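Local coordinates for putative metal binding protein (Coccidioides immitis, PDB 3CVG) that probably binds a ligand in the cleft of a periplasmic binding protein-type fold, and is thought to be a metal-binding protein, at residues F129-H133 / L163-Q169. Numbering follows the deposited sequence.
Sequences FSKMH and LWLSIGQ
Phe129 and Trp164 form an edge-to-face aromatic pair that joins helix 125-138 to the C-terminal end of helix 155-166, within the PBP-type domain. The Phe129 ring stands its CD2-CE2 edge on one face of the indole, with Phe129 CD2 3.5 Å from Trp164 CD2 and the planes 68° apart. Leu163 closes over one face of the same phenyl ring: its CB makes a CH-pi contact 3.6 Å from the centroid, and its CD1 reaches Phe129 CZ at 3.4 Å. With CG anti to the carbonyl carbon (chi1 -72°), Trp164 swings its indole alongside helix 125-138, where CZ3 lies 3.5 Å from Phe129 O and His133 CB meets the indole edge. Further pairings with Phe147, Trp179 and Tyr180 make this indole the hub of an aromatic cluster.

The helix ends in a Schellman motif: Gly168, at positive phi, is its C-prime residue, Gln169 N bonds back to Trp164 O and Gly168 N to Leu165 O; Trp164 O also accepts from Ile167 N. Ile167 CD1 packs against the Phe129-Ser130 peptide, 3.5 Å from Ser130 N. Beyond the turn, the Gln169 amide leans over one face of the His133 imidazole, its CD offset toward the rim and the planes 37° apart. Although Gln169 OE1 is 3.0 Å from His133 NE2, the angle is poor for a hydrogen bond; between these two segments the contact rests on ring and aliphatic packing.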
loop_
_atom_site.group_PDB
_atom_site.type_symbol
_atom_site.label_atom_id
_atom_site.label_comp_id
_atom_site.label_asym_id
_atom_site.label_seq_id
_atom_site.Cartn_x
_atom_site.Cartn_y
_atom_site.Cartn_z
ATOM N N PHE A 129 3.749 -19.562 -2.086
ATOM C CA PHE A 129 2.382 -19.730 -1.618
ATOM C C PHE A 129 1.952 -21.185 -1.766
ATOM O O PHE A 129 1.298 -21.729 -0.884
ATOM C CB PHE A 129 1.436 -18.795 -2.384
ATOM C CG PHE A 129 1.293 -17.444 -1.740
ATOM C CD1 PHE A 129 2.367 -16.555 -1.710
ATOM C CD2 PHE A 129 0.114 -17.096 -1.081
ATOM C CE1 PHE A 129 2.271 -15.341 -1.028
ATOM C CE2 PHE A 129 0.013 -15.883 -0.392
ATOM C CZ PHE A 129 1.091 -15.009 -0.367
ATOM N N SER A 130 2.338 -21.820 -2.868
ATOM C CA SER A 130 2.006 -23.227 -3.083
ATOM C C SER A 130 2.633 -24.083 -1.980
ATOM O O SER A 130 2.004 -25.004 -1.448
ATOM C CB SER A 130 2.526 -23.692 -4.446
ATOM O OG SER A 130 2.421 -25.104 -4.577
ATOM N N LYS A 131 3.878 -23.767 -1.638
ATOM C CA LYS A 131 4.609 -24.495 -0.606
ATOM C C LYS A 131 3.973 -24.320 0.779
ATOM O O LYS A 131 3.831 -25.287 1.530
ATOM C CB LYS A 131 6.066 -24.018 -0.573
ATOM C CG LYS A 131 7.070 -25.103 -0.226
ATOM C CD LYS A 131 8.485 -24.646 -0.565
ATOM C CE LYS A 131 9.505 -25.758 -0.388
ATOM N NZ LYS A 131 10.845 -25.349 -0.904
HETATM N N MSE A 132 3.607 -23.088 1.126
HETATM C CA MSE A 132 2.974 -22.841 2.416
HETATM C C MSE A 132 1.674 -23.633 2.521
HETATM O O MSE A 132 1.417 -24.281 3.535
HETATM C CB MSE A 132 2.679 -21.345 2.608
HETATM C CG MSE A 132 3.887 -20.501 3.047
HETATM SE SE MSE A 132 3.470 -18.615 3.380
HETATM C CE MSE A 132 2.021 -18.859 4.633
ATOM N N HIS A 133 0.863 -23.580 1.471
ATOM C CA HIS A 133 -0.410 -24.292 1.457
ATOM C C HIS A 133 -0.253 -25.778 1.771
ATOM O O HIS A 133 -0.895 -26.290 2.687
ATOM C CB HIS A 133 -1.111 -24.130 0.100
ATOM C CG HIS A 133 -2.282 -25.044 -0.088
ATOM N ND1 HIS A 133 -2.150 -26.344 -0.528
ATOM C CD2 HIS A 133 -3.608 -24.857 0.131
ATOM C CE1 HIS A 133 -3.341 -26.916 -0.575
ATOM N NE2 HIS A 133 -4.241 -26.037 -0.179
ATOM N N LEU A 163 -2.851 -13.535 -4.331
ATOM C CA LEU A 163 -1.784 -14.537 -4.403
ATOM C C LEU A 163 -2.323 -15.954 -4.183
ATOM O O LEU A 163 -1.959 -16.880 -4.902
ATOM C CB LEU A 163 -0.681 -14.190 -3.388
ATOM C CG LEU A 163 0.088 -12.918 -3.758
ATOM C CD1 LEU A 163 1.008 -12.516 -2.626
ATOM C CD2 LEU A 163 0.871 -13.175 -5.031
ATOM N N TRP A 164 -3.199 -16.132 -3.198
ATOM C CA TRP A 164 -3.782 -17.459 -2.961
ATOM C C TRP A 164 -4.566 -17.944 -4.184
ATOM O O TRP A 164 -4.406 -19.088 -4.637
ATOM C CB TRP A 164 -4.702 -17.428 -1.733
ATOM C CG TRP A 164 -3.931 -17.321 -0.440
ATOM C CD1 TRP A 164 -3.948 -16.288 0.447
ATOM C CD2 TRP A 164 -2.989 -18.270 0.066
ATOM N NE1 TRP A 164 -3.068 -16.531 1.480
ATOM C CE2 TRP A 164 -2.466 -17.744 1.269
ATOM C CE3 TRP A 164 -2.529 -19.514 -0.384
ATOM C CZ2 TRP A 164 -1.510 -18.419 2.028
ATOM C CZ3 TRP A 164 -1.571 -20.184 0.372
ATOM C CH2 TRP A 164 -1.075 -19.634 1.562
ATOM N N LEU A 165 -5.415 -17.075 -4.719
ATOM C CA LEU A 165 -6.202 -17.433 -5.892
ATOM C C LEU A 165 -5.301 -17.767 -7.081
ATOM O O LEU A 165 -5.643 -18.636 -7.878
ATOM C CB LEU A 165 -7.157 -16.299 -6.276
ATOM C CG LEU A 165 -8.315 -15.992 -5.307
ATOM C CD1 LEU A 165 -9.155 -14.886 -5.888
ATOM C CD2 LEU A 165 -9.182 -17.223 -5.083
ATOM N N SER A 166 -4.153 -17.091 -7.194
ATOM C CA SER A 166 -3.224 -17.331 -8.308
ATOM C C SER A 166 -2.739 -18.782 -8.359
ATOM O O SER A 166 -2.343 -19.272 -9.420
ATOM C CB SER A 166 -2.009 -16.384 -8.234
ATOM O OG SER A 166 -1.114 -16.751 -7.194
ATOM N N ILE A 167 -2.755 -19.470 -7.222
ATOM C CA ILE A 167 -2.346 -20.869 -7.202
ATOM C C ILE A 167 -3.546 -21.811 -7.044
ATOM O O ILE A 167 -3.391 -22.971 -6.663
ATOM C CB ILE A 167 -1.316 -21.163 -6.094
ATOM C CG1 ILE A 167 -1.912 -20.874 -4.719
ATOM C CG2 ILE A 167 -0.039 -20.346 -6.347
ATOM C CD1 ILE A 167 -1.102 -21.456 -3.587
ATOM N N GLY A 168 -4.740 -21.296 -7.336
ATOM C CA GLY A 168 -5.953 -22.095 -7.258
ATOM C C GLY A 168 -6.504 -22.434 -5.885
ATOM O O GLY A 168 -7.232 -23.420 -5.744
ATOM N N GLN A 169 -6.180 -21.628 -4.877
ATOM C CA GLN A 169 -6.672 -21.884 -3.523
ATOM C C GLN A 169 -7.599 -20.777 -3.015
ATOM O O GLN A 169 -7.429 -19.602 -3.357
ATOM C CB GLN A 169 -5.503 -22.023 -2.541
ATOM C CG GLN A 169 -4.485 -23.107 -2.877
ATOM C CD GLN A 169 -5.105 -24.481 -2.966
ATOM O OE1 GLN A 169 -6.009 -24.816 -2.201
ATOM N NE2 GLN A 169 -4.611 -25.293 -3.893
#